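Local coordinates for protein putative short-chain dehydrogenase/reductase (Burkholderia xenovorans, PDB 5JY1) that binds NAD in a Rossmann fold and probably acts as a short-chain dehydrogenase/reductase, perhaps of the 3-oxoacyl-[acyl-carrier-protein] reductase kind, at residues F135-R139 / W182-I187; R142-I146 / F238-R244; D153-W159 / Y262-P266. All coordinates share one frame. Where two conformers were deposited one is given. Numbering follows the deposited sequence.

Interaction 1. Residues F135-R139 / W182-I187; sequences FVPMR and WGRFNI. With EDO (1,2-ethanediol), chain I.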
loop_
_atom_site.group_PDB
_atom_site.type_symbol
_atom_site.label_atom_id
_atom_site.label_comp_id
_atom_site.label_asym_id
_atom_site.label_seq_id
_atom_site.Cartn_x
_atom_site.Cartn_y
_atom_site.Cartn_z
ATOM N N PHE A 135 7.345 27.284 -0.355
ATOM C CA PHE A 135 8.494 26.813 -1.119
ATOM C C PHE A 135 9.525 27.907 -1.376
ATOM O O PHE A 135 10.726 27.626 -1.414
ATOM C CB PHE A 135 7.988 26.234 -2.445
ATOM C CG PHE A 135 9.068 25.903 -3.431
ATOM C CD1 PHE A 135 9.822 24.741 -3.299
ATOM C CD2 PHE A 135 9.278 26.720 -4.538
ATOM C CE1 PHE A 135 10.796 24.422 -4.234
ATOM C CE2 PHE A 135 10.249 26.409 -5.470
ATOM C CZ PHE A 135 11.006 25.272 -5.327
ATOM N N VAL A 136 9.090 29.152 -1.567
ATOM C CA VAL A 136 10.019 30.209 -1.961
ATOM C C VAL A 136 11.039 30.447 -0.846
ATOM O O VAL A 136 12.247 30.328 -1.103
ATOM C CB VAL A 136 9.270 31.492 -2.356
ATOM C CG1 VAL A 136 10.246 32.629 -2.662
ATOM C CG2 VAL A 136 8.352 31.207 -3.552
ATOM N N PRO A 137 10.642 30.769 0.391
ATOM C CA PRO A 137 11.670 30.911 1.437
ATOM C C PRO A 137 12.382 29.605 1.777
ATOM O O PRO A 137 13.559 29.648 2.163
ATOM C CB PRO A 137 10.884 31.458 2.636
ATOM C CG PRO A 137 9.479 31.011 2.394
ATOM C CD PRO A 137 9.302 31.112 0.911
ATOM N N MET A 138 11.709 28.453 1.656
ATOM C CA MET A 138 12.358 27.178 1.955
ATOM C C MET A 138 13.458 26.866 0.949
ATOM O O MET A 138 14.555 26.436 1.328
ATOM C CB MET A 138 11.329 26.042 1.976
ATOM C CG MET A 138 10.358 26.087 3.132
ATOM S SD MET A 138 9.151 24.760 2.962
ATOM C CE MET A 138 8.140 25.013 4.417
ATOM N N ARG A 139 13.176 27.057 -0.346
ATOM C CA ARG A 139 14.206 26.849 -1.360
ATOM C C ARG A 139 15.417 27.737 -1.101
ATOM O O ARG A 139 16.562 27.280 -1.182
ATOM C CB ARG A 139 13.646 27.132 -2.756
ATOM C CG ARG A 139 14.706 27.133 -3.846
ATOM C CD ARG A 139 14.114 27.419 -5.227
ATOM N NE ARG A 139 13.409 28.707 -5.243
ATOM C CZ ARG A 139 12.578 29.108 -6.194
ATOM N NH1 ARG A 139 12.347 28.338 -7.251
ATOM N NH2 ARG A 139 11.970 30.286 -6.087
ATOM N N TRP A 182 11.267 18.226 -4.585
ATOM C CA TRP A 182 11.832 19.283 -3.755
ATOM C C TRP A 182 12.880 18.776 -2.773
ATOM O O TRP A 182 13.517 19.592 -2.092
ATOM C CB TRP A 182 10.706 20.018 -3.021
ATOM C CG TRP A 182 9.830 20.858 -3.959
ATOM C CD1 TRP A 182 10.046 21.118 -5.294
ATOM C CD2 TRP A 182 8.631 21.552 -3.607
ATOM N NE1 TRP A 182 9.048 21.939 -5.790
ATOM C CE2 TRP A 182 8.162 22.210 -4.777
ATOM C CE3 TRP A 182 7.901 21.681 -2.422
ATOM C CZ2 TRP A 182 6.998 22.981 -4.783
ATOM C CZ3 TRP A 182 6.748 22.443 -2.426
ATOM C CH2 TRP A 182 6.308 23.092 -3.602
ATOM N N GLY A 183 13.126 17.467 -2.739
ATOM C CA GLY A 183 14.207 16.949 -1.918
ATOM C C GLY A 183 15.564 17.501 -2.296
ATOM O O GLY A 183 16.446 17.587 -1.442
ATOM N N ARG A 184 15.739 17.929 -3.555
ATOM C CA ARG A 184 17.020 18.486 -3.963
ATOM C C ARG A 184 17.361 19.751 -3.188
ATOM O O ARG A 184 18.536 20.143 -3.151
ATOM C CB ARG A 184 17.014 18.772 -5.475
ATOM C CG ARG A 184 16.165 19.963 -5.937
ATOM C CD ARG A 184 16.227 20.035 -7.460
ATOM N NE ARG A 184 15.657 21.250 -8.070
ATOM C CZ ARG A 184 14.355 21.447 -8.270
ATOM N NH1 ARG A 184 13.466 20.544 -7.887
ATOM N NH2 ARG A 184 13.927 22.564 -8.855
ATOM N N PHE A 185 16.364 20.402 -2.584
ATOM C CA PHE A 185 16.581 21.583 -1.758
ATOM C C PHE A 185 16.518 21.276 -0.267
ATOM O O PHE A 185 16.385 22.207 0.529
ATOM C CB PHE A 185 15.546 22.662 -2.077
ATOM C CG PHE A 185 15.574 23.154 -3.503
ATOM C CD1 PHE A 185 16.735 23.670 -4.058
ATOM C CD2 PHE A 185 14.420 23.126 -4.270
ATOM C CE1 PHE A 185 16.751 24.151 -5.374
ATOM C CE2 PHE A 185 14.423 23.614 -5.588
ATOM C CZ PHE A 185 15.591 24.121 -6.135
ATOM N N ASN A 186 16.561 19.996 0.123
ATOM C CA ASN A 186 16.402 19.596 1.526
ATOM C C ASN A 186 15.046 20.048 2.073
ATOM O O ASN A 186 14.922 20.455 3.230
ATOM C CB ASN A 186 17.549 20.119 2.399
ATOM C CG ASN A 186 17.522 19.537 3.797
ATOM O OD1 ASN A 186 17.068 18.405 4.000
ATOM N ND2 ASN A 186 17.980 20.315 4.777
ATOM N N ILE A 187 14.022 19.991 1.223
ATOM C CA ILE A 187 12.631 20.174 1.628
ATOM C C ILE A 187 11.961 18.805 1.623
ATOM O O ILE A 187 11.830 18.179 0.563
ATOM C CB ILE A 187 11.879 21.139 0.697
ATOM C CG1 ILE A 187 12.562 22.514 0.648
ATOM C CG2 ILE A 187 10.436 21.255 1.150
ATOM C CD1 ILE A 187 11.995 23.447 -0.459
HETATM C C1 EDO I . 10.346 30.268 -8.936
HETATM O O1 EDO I . 10.460 31.419 -8.084
HETATM C C2 EDO I . 8.957 29.679 -8.746
HETATM O O2 EDO I . 8.663 29.689 -7.339
#
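Residues 135-139 form a turn near the end of helix 113-141, closed by Arg139 N to Phe135 O at 2.7 Å; Pro137, which has no amide proton to give, kinks the helix. Residues 182-187 leave helix 162-182 through a short 3-10 turn, with Phe185 N on Trp182 O at 3.0 Å, and enter strand 187-194 at Ile187. The backbones come closest at Arg139 and Phe185, whose CA atoms are 5.8 Å apart. Phe135 fills the space between the segments. Its ring makes an offset stack on the five-membered ring of Trp182, centroids 4.2 Å apart and planes 25° from parallel, while its CB lies over the six-membered ring in a CH-pi contact. Phe185 completes the aromatic cluster, its CE2 3.8 Å from Phe135 CZ. In this Rossmann fold the cluster fastens the helix leading into strand 144-149 to the turn leading into the adjacent parallel strand 187-194. A second subunit reaches the same place: its Glu109 accepts a hydrogen bond from Trp182 NE1 and forms a salt bridge with Arg184. Ile187 CD1 packs 3.6 Å from Met138 CB and 3.8 Å from Phe135 CD1. At the outer margin the aliphatic part of Arg139 crosses the Phe185 ring, CG 3.7 Å from its centroid, and Arg139 NH2 donates to O1 of an ethanediol, probably from the crystallisation liquor, at 2.7 Å.

Interaction 2. Residues R142-I146 / F238-R244; sequences RWGRI and FASEMSR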
loop_
_atom_site.group_PDB
_atom_site.type_symbol
_atom_site.label_atom_id
_atom_site.label_comp_id
_atom_site.label_asym_id
_atom_site.label_seq_id
_atom_site.Cartn_x
_atom_site.Cartn_y
_atom_site.Cartn_z
ATOM N N ARG A 142 17.441 26.378 1.668
ATOM C CA ARG A 142 17.776 24.960 1.510
ATOM C C ARG A 142 17.398 24.159 2.755
ATOM O O ARG A 142 18.163 23.318 3.234
ATOM C CB ARG A 142 19.259 24.785 1.168
ATOM C CG ARG A 142 19.715 25.546 -0.081
ATOM C CD ARG A 142 19.038 25.007 -1.328
ATOM N NE ARG A 142 19.773 25.295 -2.565
ATOM C CZ ARG A 142 19.381 26.159 -3.502
ATOM N NH1 ARG A 142 18.264 26.852 -3.354
ATOM N NH2 ARG A 142 20.110 26.326 -4.595
ATOM N N TRP A 143 16.199 24.419 3.279
ATOM C CA TRP A 143 15.692 23.684 4.440
ATOM C C TRP A 143 14.186 23.875 4.498
ATOM O O TRP A 143 13.709 25.013 4.549
ATOM C CB TRP A 143 16.355 24.178 5.747
ATOM C CG TRP A 143 16.324 23.168 6.909
ATOM C CD1 TRP A 143 17.355 22.381 7.334
ATOM C CD2 TRP A 143 15.216 22.884 7.793
ATOM N NE1 TRP A 143 16.957 21.610 8.407
ATOM C CE2 TRP A 143 15.655 21.905 8.713
ATOM C CE3 TRP A 143 13.903 23.353 7.888
ATOM C CZ2 TRP A 143 14.825 21.388 9.714
ATOM C CZ3 TRP A 143 13.078 22.848 8.878
ATOM C CH2 TRP A 143 13.543 21.871 9.787
ATOM N N GLY A 144 13.435 22.777 4.528
ATOM C CA GLY A 144 11.996 22.882 4.649
ATOM C C GLY A 144 11.378 21.595 5.140
ATOM O O GLY A 144 11.892 20.501 4.889
ATOM N N ARG A 145 10.258 21.735 5.852
ATOM C CA ARG A 145 9.443 20.610 6.301
ATOM C C ARG A 145 7.993 20.948 6.012
ATOM O O ARG A 145 7.477 21.951 6.520
ATOM C CB ARG A 145 9.629 20.332 7.800
ATOM C CG ARG A 145 11.051 20.003 8.196
ATOM C CD ARG A 145 11.387 18.560 7.821
ATOM N NE ARG A 145 12.688 18.129 8.318
ATOM C CZ ARG A 145 13.850 18.318 7.698
ATOM N NH1 ARG A 145 13.906 18.951 6.528
ATOM N NH2 ARG A 145 14.968 17.865 8.262
ATOM N N ILE A 146 7.335 20.129 5.191
ATOM C CA ILE A 146 5.918 20.300 4.903
ATOM C C ILE A 146 5.184 19.078 5.434
ATOM O O ILE A 146 5.563 17.942 5.125
ATOM C CB ILE A 146 5.665 20.498 3.397
ATOM C CG1 ILE A 146 6.376 21.780 2.933
ATOM C CG2 ILE A 146 4.159 20.563 3.096
ATOM C CD1 ILE A 146 6.325 22.028 1.420
ATOM N N PHE A 238 7.976 15.086 12.035
ATOM C CA PHE A 238 8.037 15.435 10.623
ATOM C C PHE A 238 8.405 16.890 10.379
ATOM O O PHE A 238 8.544 17.282 9.214
ATOM C CB PHE A 238 6.698 15.127 9.940
ATOM C CG PHE A 238 6.502 13.667 9.644
ATOM C CD1 PHE A 238 7.331 13.022 8.738
ATOM C CD2 PHE A 238 5.496 12.943 10.258
ATOM C CE1 PHE A 238 7.165 11.676 8.455
ATOM C CE2 PHE A 238 5.325 11.599 9.983
ATOM C CZ PHE A 238 6.163 10.965 9.082
ATOM N N ALA A 239 8.549 17.696 11.434
ATOM C CA ALA A 239 8.941 19.093 11.293
ATOM C C ALA A 239 10.375 19.355 11.735
ATOM O O ALA A 239 10.813 20.515 11.714
ATOM C CB ALA A 239 7.989 19.988 12.100
ATOM N N SER A 240 11.116 18.321 12.119
ATOM C CA SER A 240 12.397 18.458 12.799
ATOM C C SER A 240 13.501 17.731 12.033
ATOM O O SER A 240 13.270 17.111 10.988
ATOM C CB SER A 240 12.307 17.911 14.223
ATOM O OG SER A 240 12.201 16.487 14.204
ATOM N N GLU A 241 14.723 17.807 12.577
ATOM C CA GLU A 241 15.828 17.055 11.995
ATOM C C GLU A 241 15.677 15.557 12.204
ATOM O O GLU A 241 16.372 14.782 11.535
ATOM C CB GLU A 241 17.174 17.515 12.566
ATOM C CG GLU A 241 17.600 18.906 12.164
ATOM C CD GLU A 241 18.102 19.034 10.714
ATOM O OE1 GLU A 241 18.190 18.028 9.981
ATOM O OE2 GLU A 241 18.441 20.167 10.321
ATOM N N MET A 242 14.794 15.124 13.109
ATOM C CA MET A 242 14.639 13.687 13.337
ATOM C C MET A 242 14.183 12.964 12.078
ATOM O O MET A 242 14.494 11.780 11.896
ATOM C CB MET A 242 13.645 13.424 14.465
ATOM C CG MET A 242 14.046 14.006 15.803
ATOM S SD MET A 242 12.842 13.547 17.072
ATOM C CE MET A 242 13.210 11.801 17.308
ATOM N N SER A 243 13.418 13.642 11.223
ATOM C CA SER A 243 12.890 13.058 9.998
ATOM C C SER A 243 13.656 13.515 8.762
ATOM O O SER A 243 13.114 13.453 7.654
ATOM C CB SER A 243 11.411 13.403 9.854
ATOM O OG SER A 243 11.256 14.812 9.760
ATOM N N ARG A 244 14.913 13.952 8.935
ATOM C CA ARG A 244 15.695 14.518 7.840
ATOM C C ARG A 244 15.936 13.533 6.703
ATOM O O ARG A 244 16.301 13.965 5.601
ATOM C CB ARG A 244 17.044 15.028 8.367
ATOM C CG ARG A 244 17.968 13.891 8.810
ATOM C CD ARG A 244 19.029 14.328 9.790
ATOM N NE ARG A 244 19.840 15.441 9.305
ATOM C CZ ARG A 244 21.015 15.303 8.695
ATOM N NH1 ARG A 244 21.520 14.093 8.474
ATOM N NH2 ARG A 244 21.687 16.379 8.307
HETATM O O HOH W 1 7.328 16.341 6.763
#
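Arg145, at the start of strand 144-149, has the most surface covered here: its side chain lies along the chain that leaves helix 227-239. Arg145 NE donates to Ser240 O at 2.9 Å and NH2 reaches the same oxygen at 3.3 Å, while NH1 turns back to Gly144 O at 3.0 Å. The aliphatic part packs on backbone carbonyls, with CD 3.4 Å from Phe238 O. Trp143 adds the second large share. Its indole NE1 donates to Glu241 OE2 at 2.8 Å, and its CH2 edge meets Ala239 O at 3.6 Å. Glu241 joins the two: its OE1 makes a long salt bridge to Arg145 NH2 at 3.7 Å and a closer one to Arg244 NE at 3.1 Å, a network extended by Arg244 to Asp230 of the third subunit. A water bridges Ile146 O and Phe238 O, 2.9 Å from each. The arrangement belongs to the Rossmann fold of short-chain dehydrogenases, in which helix 227-239 packs against the central parallel sheet.

Interaction 3. Residues D153-W159 / Y262-P266; sequences DTETGAW and YNSRP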
loop_
_atom_site.group_PDB
_atom_site.type_symbol
_atom_site.label_atom_id
_atom_site.label_comp_id
_atom_site.label_asym_id
_atom_site.label_seq_id
_atom_site.Cartn_x
_atom_site.Cartn_y
_atom_site.Cartn_z
ATOM N N ASP A 153 -10.115 7.712 5.990
ATOM C CA ASP A 153 -11.309 7.599 5.150
ATOM C C ASP A 153 -10.958 7.434 3.675
ATOM O O ASP A 153 -11.741 6.839 2.918
ATOM C CB ASP A 153 -12.205 8.830 5.323
ATOM C CG ASP A 153 -12.943 8.856 6.657
ATOM O OD1 ASP A 153 -12.858 7.888 7.454
ATOM O OD2 ASP A 153 -13.647 9.859 6.887
ATOM N N THR A 154 -9.813 7.979 3.232
ATOM C CA THR A 154 -9.406 7.825 1.835
ATOM C C THR A 154 -9.044 6.393 1.506
ATOM O O THR A 154 -9.006 6.035 0.323
ATOM C CB THR A 154 -8.186 8.686 1.489
ATOM O OG1 THR A 154 -7.026 8.164 2.162
ATOM C CG2 THR A 154 -8.398 10.114 1.906
ATOM N N GLU A 155 -8.732 5.592 2.519
ATOM C CA GLU A 155 -8.318 4.213 2.336
ATOM C C GLU A 155 -9.455 3.225 2.556
ATOM O O GLU A 155 -9.457 2.148 1.945
ATOM C CB GLU A 155 -7.145 3.907 3.285
ATOM C CG GLU A 155 -5.891 4.678 2.883
ATOM C CD GLU A 155 -4.909 4.944 4.011
ATOM O OE1 GLU A 155 -5.286 4.820 5.196
ATOM O OE2 GLU A 155 -3.754 5.321 3.695
ATOM N N THR A 156 -10.427 3.569 3.399
ATOM C CA THR A 156 -11.601 2.723 3.574
ATOM C C THR A 156 -12.737 3.106 2.641
ATOM O O THR A 156 -13.732 2.376 2.578
ATOM C CB THR A 156 -12.126 2.776 5.018
ATOM O OG1 THR A 156 -12.633 4.091 5.298
ATOM C CG2 THR A 156 -11.023 2.458 6.016
ATOM N N GLY A 157 -12.623 4.237 1.936
ATOM C CA GLY A 157 -13.742 4.757 1.167
ATOM C C GLY A 157 -14.940 5.025 2.056
ATOM O O GLY A 157 -16.058 4.611 1.746
ATOM N N ALA A 158 -14.715 5.709 3.177
ATOM C CA ALA A 158 -15.739 5.813 4.210
ATOM C C ALA A 158 -17.040 6.389 3.658
ATOM O O ALA A 158 -17.036 7.360 2.895
ATOM C CB ALA A 158 -15.235 6.679 5.364
ATOM N N TRP A 159 -18.154 5.766 4.053
ATOM C CA TRP A 159 -19.482 6.207 3.642
ATOM C C TRP A 159 -19.720 7.664 4.024
ATOM O O TRP A 159 -19.254 8.142 5.062
ATOM C CB TRP A 159 -20.569 5.359 4.306
ATOM C CG TRP A 159 -20.701 3.938 3.838
ATOM C CD1 TRP A 159 -19.853 2.896 4.107
ATOM C CD2 TRP A 159 -21.790 3.386 3.084
ATOM N NE1 TRP A 159 -20.336 1.740 3.537
ATOM C CE2 TRP A 159 -21.521 2.013 2.904
ATOM C CE3 TRP A 159 -22.958 3.925 2.527
ATOM C CZ2 TRP A 159 -22.382 1.166 2.191
ATOM C CZ3 TRP A 159 -23.813 3.081 1.815
ATOM C CH2 TRP A 159 -23.519 1.716 1.662
ATOM N N TYR A 262 -12.643 0.239 9.932
ATOM C CA TYR A 262 -13.923 0.489 10.587
ATOM C C TYR A 262 -15.012 0.424 9.523
ATOM O O TYR A 262 -14.809 0.895 8.401
ATOM C CB TYR A 262 -13.942 1.858 11.284
ATOM C CG TYR A 262 -13.490 2.936 10.338
ATOM C CD1 TYR A 262 -12.137 3.157 10.119
ATOM C CD2 TYR A 262 -14.410 3.692 9.617
ATOM C CE1 TYR A 262 -11.709 4.100 9.229
ATOM C CE2 TYR A 262 -13.986 4.650 8.717
ATOM C CZ TYR A 262 -12.631 4.845 8.533
ATOM O OH TYR A 262 -12.174 5.780 7.644
ATOM N N ASN A 263 -16.158 -0.141 9.877
ATOM C CA ASN A 263 -17.286 -0.213 8.954
ATOM C C ASN A 263 -18.164 1.016 9.165
ATOM O O ASN A 263 -18.732 1.197 10.245
ATOM C CB ASN A 263 -18.075 -1.508 9.167
ATOM C CG ASN A 263 -19.124 -1.746 8.086
ATOM O OD1 ASN A 263 -19.307 -0.926 7.187
ATOM N ND2 ASN A 263 -19.806 -2.884 8.167
ATOM N N SER A 264 -18.268 1.861 8.139
ATOM C CA SER A 264 -18.989 3.125 8.233
ATOM C C SER A 264 -20.367 3.094 7.568
ATOM O O SER A 264 -20.979 4.154 7.382
ATOM C CB SER A 264 -18.138 4.263 7.646
ATOM O OG SER A 264 -17.609 3.933 6.364
ATOM N N ARG A 265 -20.892 1.917 7.234
ATOM C CA ARG A 265 -22.219 1.880 6.628
ATOM C C ARG A 265 -23.247 2.436 7.609
ATOM O O ARG A 265 -23.316 1.971 8.756
ATOM C CB ARG A 265 -22.628 0.467 6.217
ATOM C CG ARG A 265 -24.007 0.444 5.554
ATOM C CD ARG A 265 -24.540 -0.973 5.311
ATOM N NE ARG A 265 -23.692 -1.706 4.377
ATOM C CZ ARG A 265 -22.866 -2.688 4.722
ATOM N NH1 ARG A 265 -22.788 -3.069 5.994
ATOM N NH2 ARG A 265 -22.116 -3.286 3.794
ATOM N N PRO A 266 -24.044 3.432 7.213
ATOM C CA PRO A 266 -25.066 3.963 8.126
ATOM C C PRO A 266 -26.096 2.903 8.496
ATOM O O PRO A 266 -26.367 1.971 7.736
ATOM C CB PRO A 266 -25.700 5.108 7.324
ATOM C CG PRO A 266 -24.661 5.499 6.326
ATOM C CD PRO A 266 -23.942 4.220 5.971
HETATM O O HOH W 2 -15.283 2.629 6.436
#
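Polar contacts join the short helix 153-156 and the turn after it to residues 262-266, a loop following strand 250-253. Trp159 N donates to Ser264 OG at 3.0 Å. A water fills the gap beside this bond, giving a proton to Tyr262 O at 2.7 Å and lying 2.7 Å from Ser264 OG, with a weak link to Thr156 OG1 at 3.2 Å. Tyr262 OH sits 2.9 Å from Thr156 OG1, a weak hydrogen bond, and in the conformer given only 2.2 Å from Asp153 OD1, too short for a normal one; Tyr262 was deposited in two conformers. Asp153 OD2 is hydrogen-bonded to His161. Within the loop, Asn263 OD1 accepts from Arg265 N at 3.3 Å, an Asx turn that holds the bend lying against Trp159. In this Rossmann-fold enzyme, the helix follows strand 144-149 and lies beside the cofactor site: the side chain of Asp153 is about 4 Å from that of Tyr164, which binds NAD. Most apolar contacts centre on Trp159. Arg265 CA stands over its five-membered ring, 3.5 Å from the centroid and 7° off the normal, a CH-pi contact; Pro266 CD lies 3.6 Å from Trp159 CE3. Separately, Ala158 CB meets Tyr262 CE2 at 4.1 Å. Other subunits close in, with Arg265 NH1 hydrogen-bonded to Ala217 O of the fourth subunit and Thr154 O to Arg176 of the second.

In the fold
Along the chain the first segments come in the order 135-139, 142-146, 153-159 and the second in the order 182-187, 238-244, 262-266, so all three contacts interleave. Interactions 1 and 2 are neighbours, centres 10 Å apart. Helix 113-141 runs into strand 144-149 between them, and Asn186 O, just before strand 187-194, lies 3.0 Å from Gly144 N, a probable hydrogen bond. Interaction 3 lies across the chain's centre, 35 and 32 Å from their centres, near the NAD site. Interactions 1 and 2 thus join helices and loops where strand 144-149 begins, while interaction 3 joins segments that follow strands 144-149 and 250-253; each also meets other subunits of the tetramer.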